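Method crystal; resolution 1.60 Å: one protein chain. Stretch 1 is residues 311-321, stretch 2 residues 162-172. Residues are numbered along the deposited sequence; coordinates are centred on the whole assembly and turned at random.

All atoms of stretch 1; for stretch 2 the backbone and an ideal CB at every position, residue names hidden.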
# COMPACT_ATOMS: atom_id res chain seq x y z
N LEU A 311 -28.28 -14.74 -10.64
CA LEU A 311 -27.38 -14.78 -9.49
C LEU A 311 -26.22 -13.83 -9.67
O LEU A 311 -25.64 -13.72 -10.77
CB LEU A 311 -26.84 -16.19 -9.26
CG LEU A 311 -27.84 -17.29 -8.91
CD1 LEU A 311 -27.10 -18.60 -8.70
CD2 LEU A 311 -28.64 -16.92 -7.67
N SER A 312 -25.84 -13.17 -8.58
CA SER A 312 -24.65 -12.35 -8.45
C SER A 312 -23.48 -13.19 -7.94
O SER A 312 -23.66 -14.08 -7.11
CB SER A 312 -24.90 -11.21 -7.48
OG SER A 312 -23.69 -10.51 -7.22
N PRO A 313 -22.27 -12.94 -8.41
CA PRO A 313 -21.09 -13.51 -7.75
C PRO A 313 -20.86 -12.83 -6.42
O PRO A 313 -21.45 -11.80 -6.10
CB PRO A 313 -19.95 -13.22 -8.73
CG PRO A 313 -20.38 -11.91 -9.37
CD PRO A 313 -21.90 -11.98 -9.48
N GLN A 314 -20.00 -13.43 -5.61
CA GLN A 314 -19.47 -12.75 -4.43
C GLN A 314 -17.96 -12.89 -4.44
O GLN A 314 -17.38 -13.66 -5.21
CB GLN A 314 -20.06 -13.30 -3.12
CG GLN A 314 -19.63 -14.70 -2.76
CD GLN A 314 -20.51 -15.77 -3.37
OE1 GLN A 314 -21.66 -15.50 -3.77
NE2 GLN A 314 -19.98 -16.97 -3.47
N VAL A 315 -17.31 -12.12 -3.56
CA VAL A 315 -15.85 -12.18 -3.44
C VAL A 315 -15.46 -13.45 -2.70
O VAL A 315 -15.89 -13.67 -1.56
CB VAL A 315 -15.30 -10.94 -2.72
CG1 VAL A 315 -13.77 -11.07 -2.56
CG2 VAL A 315 -15.66 -9.66 -3.48
N SER A 316 -14.68 -14.30 -3.36
CA SER A 316 -14.18 -15.51 -2.70
C SER A 316 -12.86 -15.25 -1.98
O SER A 316 -12.65 -15.77 -0.88
CB SER A 316 -13.98 -16.64 -3.71
OG SER A 316 -15.15 -16.85 -4.46
N SER A 317 -11.97 -14.50 -2.61
CA SER A 317 -10.68 -14.18 -2.03
C SER A 317 -10.35 -12.74 -2.40
O SER A 317 -10.62 -12.30 -3.52
CB SER A 317 -9.58 -15.12 -2.55
OG SER A 317 -9.77 -16.43 -2.05
N ALA A 318 -9.80 -11.99 -1.44
CA ALA A 318 -9.36 -10.62 -1.65
C ALA A 318 -7.93 -10.55 -1.15
O ALA A 318 -7.68 -10.67 0.06
CB ALA A 318 -10.25 -9.61 -0.92
N LEU A 319 -6.98 -10.40 -2.07
CA LEU A 319 -5.56 -10.60 -1.78
C LEU A 319 -4.78 -9.34 -2.14
O LEU A 319 -4.98 -8.77 -3.22
CB LEU A 319 -5.01 -11.80 -2.54
CG LEU A 319 -5.79 -13.10 -2.32
CD1 LEU A 319 -5.28 -14.22 -3.22
CD2 LEU A 319 -5.68 -13.49 -0.86
N HIS A 320 -3.89 -8.94 -1.24
CA HIS A 320 -3.07 -7.75 -1.42
C HIS A 320 -1.61 -8.07 -1.15
O HIS A 320 -1.29 -8.76 -0.18
CB HIS A 320 -3.54 -6.62 -0.47
CG HIS A 320 -2.63 -5.42 -0.47
ND1 HIS A 320 -2.21 -4.79 -1.62
CD2 HIS A 320 -2.05 -4.75 0.56
CE1 HIS A 320 -1.41 -3.78 -1.31
NE2 HIS A 320 -1.31 -3.72 0.01
N SER A 321 -0.73 -7.58 -2.00
CA SER A 321 0.70 -7.70 -1.75
C SER A 321 1.36 -6.35 -1.93
O SER A 321 1.00 -5.58 -2.83
CB SER A 321 1.36 -8.72 -2.67
OG SER A 321 2.76 -8.80 -2.39
N UNK A 162 -15.62 -24.26 -6.95
CA UNK A 162 -16.66 -23.41 -6.40
C UNK A 162 -16.20 -21.98 -6.17
O UNK A 162 -17.02 -21.14 -5.77
CB UNK A 162 -17.17 -24.00 -5.08
N UNK A 163 -14.92 -21.67 -6.41
CA UNK A 163 -14.45 -20.29 -6.37
C UNK A 163 -15.18 -19.45 -7.39
O UNK A 163 -15.34 -19.86 -8.55
CB UNK A 163 -12.94 -20.22 -6.61
N UNK A 164 -15.63 -18.27 -6.97
CA UNK A 164 -16.37 -17.37 -7.84
C UNK A 164 -15.54 -16.18 -8.31
O UNK A 164 -15.61 -15.81 -9.48
CB UNK A 164 -17.62 -16.87 -7.12
N UNK A 165 -14.75 -15.58 -7.42
CA UNK A 165 -14.09 -14.33 -7.76
C UNK A 165 -12.86 -14.17 -6.88
O UNK A 165 -12.97 -14.25 -5.66
CB UNK A 165 -15.04 -13.14 -7.60
N UNK A 166 -11.71 -13.93 -7.50
CA UNK A 166 -10.47 -13.66 -6.79
C UNK A 166 -10.03 -12.26 -7.16
O UNK A 166 -9.74 -11.98 -8.33
CB UNK A 166 -9.39 -14.69 -7.12
N UNK A 167 -9.97 -11.37 -6.18
CA UNK A 167 -9.48 -10.02 -6.40
C UNK A 167 -8.02 -9.92 -5.96
O UNK A 167 -7.67 -10.37 -4.87
CB UNK A 167 -10.34 -9.00 -5.65
N UNK A 168 -7.18 -9.34 -6.83
CA UNK A 168 -5.77 -9.15 -6.52
C UNK A 168 -5.39 -7.69 -6.75
O UNK A 168 -5.76 -7.07 -7.75
CB UNK A 168 -4.90 -10.08 -7.37
N UNK A 169 -4.66 -7.12 -5.80
CA UNK A 169 -4.14 -5.77 -5.93
C UNK A 169 -2.76 -5.78 -5.30
O UNK A 169 -2.63 -5.99 -4.09
CB UNK A 169 -5.06 -4.73 -5.28
N UNK A 170 -1.74 -5.64 -6.14
CA UNK A 170 -0.35 -5.76 -5.71
C UNK A 170 0.40 -4.50 -6.11
O UNK A 170 0.06 -3.84 -7.10
CB UNK A 170 0.31 -7.00 -6.31
N UNK A 171 1.42 -4.15 -5.33
CA UNK A 171 2.21 -2.96 -5.67
C UNK A 171 3.66 -3.17 -5.23
O UNK A 171 3.93 -3.73 -4.16
CB UNK A 171 1.62 -1.71 -5.01
N UNK A 172 4.58 -2.73 -6.09
CA UNK A 172 6.02 -2.77 -5.82
C UNK A 172 6.59 -1.38 -6.07
O UNK A 172 6.30 -0.77 -7.10
CB UNK A 172 6.72 -3.82 -6.69

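Position 162 has nothing of stretch 1 within 5.5 Å of its CB; it is Asn162, which takes no part. At 163 the CB points sideways, 4.6 Å from Ser316 OG, and many side chains would fit. Thr163 places CG2 4.0 Å from Ser316 CB.

Position 164 faces stretch 1. Its CB lies 3.7 Å from Gln314 O and 4.6 Å from Pro313 CB, while the backbone N at 164 donates to Ser316 OG (2.9 Å). With the amide of Gln314 nearby, a long polar side chain suits, although an aliphatic one could lie along Pro313. The residue is Gln164, extended past Pro313, its NE2 3.2 Å from Pro313 CA and 3.1 Å from Gln314 OE1. A water links the two amides, donating to Gln164 OE1 (3.1 Å) and accepting from Gln314 NE2 (2.5 Å).

At 165 the CB points sideways, 3.4 Å from Gln314 O, and the apolar surfaces of Pro313 and Val315 lie on the same side. A long, flexible apolar side chain such as Met or Leu would serve. Met165 brings CE to 3.7 Å from Pro313 CB and SD to 4.3 Å from Val315 CG2. Its backbone O accepts from both Ser316 N (2.9 Å) and Ser317 N (3.2 Å).

Position 166 shares a sheet face with Ser317 and Leu319, where a beta-branched or other aliphatic residue fits. Val166 sets CG1 4.3 Å from Leu319 CD1.

Position 167 lies on the other face, beside Ala318, whose small side chain leaves room. Leu, Ile or Met would suit. Met167 places SD 3.9 Å from Val315 CG2, while its backbone receives Leu319 N at O (2.9 Å) and donates from N to Ser317 O (2.9 Å).

Position 168 pairs with Leu319, and its extended backbone favours a beta-branched residue; it is Val168, whose CA makes a CA-H...O contact with Leu319 O (3.4 Å).

At 169, His320 ND1 lies 4.6 Å from the CB, so polar or small residues are plausible. The imidazole, however, bonds to the backbone: ND1 donates to Asn169 O (2.8 Å), which Ser321 N also reaches (3.2 Å). The Asn169 side chain is bonded elsewhere in the structure.

At 170 the CB is 3.8 Å from Ser321 O, and a small residue is reasonable: Ala170, with CB 4.2 Å from Ser321 CB. Position 171, near the imidazole edge, admits aliphatics; Val171 puts CG1 4.3 Å from His320 CE1. Position 172 is beyond reach, and Tyr172 leads away.

Stretch 2, residues 162-172: NTQMVMVNAVY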
# COMPACT_ATOMS: atom_id res chain seq x y z
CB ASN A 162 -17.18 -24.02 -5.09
CG ASN A 162 -18.10 -25.21 -5.33
OD1 ASN A 162 -19.07 -25.11 -6.09
ND2 ASN A 162 -17.80 -26.34 -4.70
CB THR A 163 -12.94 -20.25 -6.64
OG1 THR A 163 -12.28 -21.02 -5.64
CG2 THR A 163 -12.40 -18.80 -6.64
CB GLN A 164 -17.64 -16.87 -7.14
CG GLN A 164 -18.57 -18.02 -6.79
CD GLN A 164 -19.98 -17.57 -6.53
OE1 GLN A 164 -20.89 -18.41 -6.42
NE2 GLN A 164 -20.19 -16.27 -6.43
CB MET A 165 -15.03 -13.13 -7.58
CG MET A 165 -14.52 -11.87 -8.21
SD MET A 165 -15.53 -10.44 -7.75
CE MET A 165 -17.16 -11.12 -7.64
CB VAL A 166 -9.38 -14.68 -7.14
CG1 VAL A 166 -8.05 -14.29 -6.45
CG2 VAL A 166 -9.80 -16.08 -6.72
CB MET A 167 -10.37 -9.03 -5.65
CG MET A 167 -11.86 -9.25 -5.99
SD MET A 167 -12.83 -7.84 -5.53
CE MET A 167 -12.39 -6.68 -6.82
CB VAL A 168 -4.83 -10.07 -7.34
CG1 VAL A 168 -5.14 -11.51 -7.08
CG2 VAL A 168 -4.91 -9.78 -8.83
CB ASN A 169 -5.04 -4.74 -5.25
CG ASN A 169 -6.41 -4.68 -5.89
OD1 ASN A 169 -7.32 -5.45 -5.53
ND2 ASN A 169 -6.56 -3.79 -6.86
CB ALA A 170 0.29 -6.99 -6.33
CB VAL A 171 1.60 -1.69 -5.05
CG1 VAL A 171 1.63 -1.74 -3.54
CG2 VAL A 171 2.34 -0.45 -5.57
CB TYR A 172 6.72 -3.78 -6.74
CG TYR A 172 8.22 -3.64 -6.81
CD1 TYR A 172 9.02 -3.93 -5.72
CD2 TYR A 172 8.85 -3.25 -7.99
CE1 TYR A 172 10.40 -3.82 -5.78
CE2 TYR A 172 10.24 -3.13 -8.06
CZ TYR A 172 11.00 -3.42 -6.95
OH TYR A 172 12.38 -3.32 -7.02
O HOH W 1 -21.05 -19.20 -3.42
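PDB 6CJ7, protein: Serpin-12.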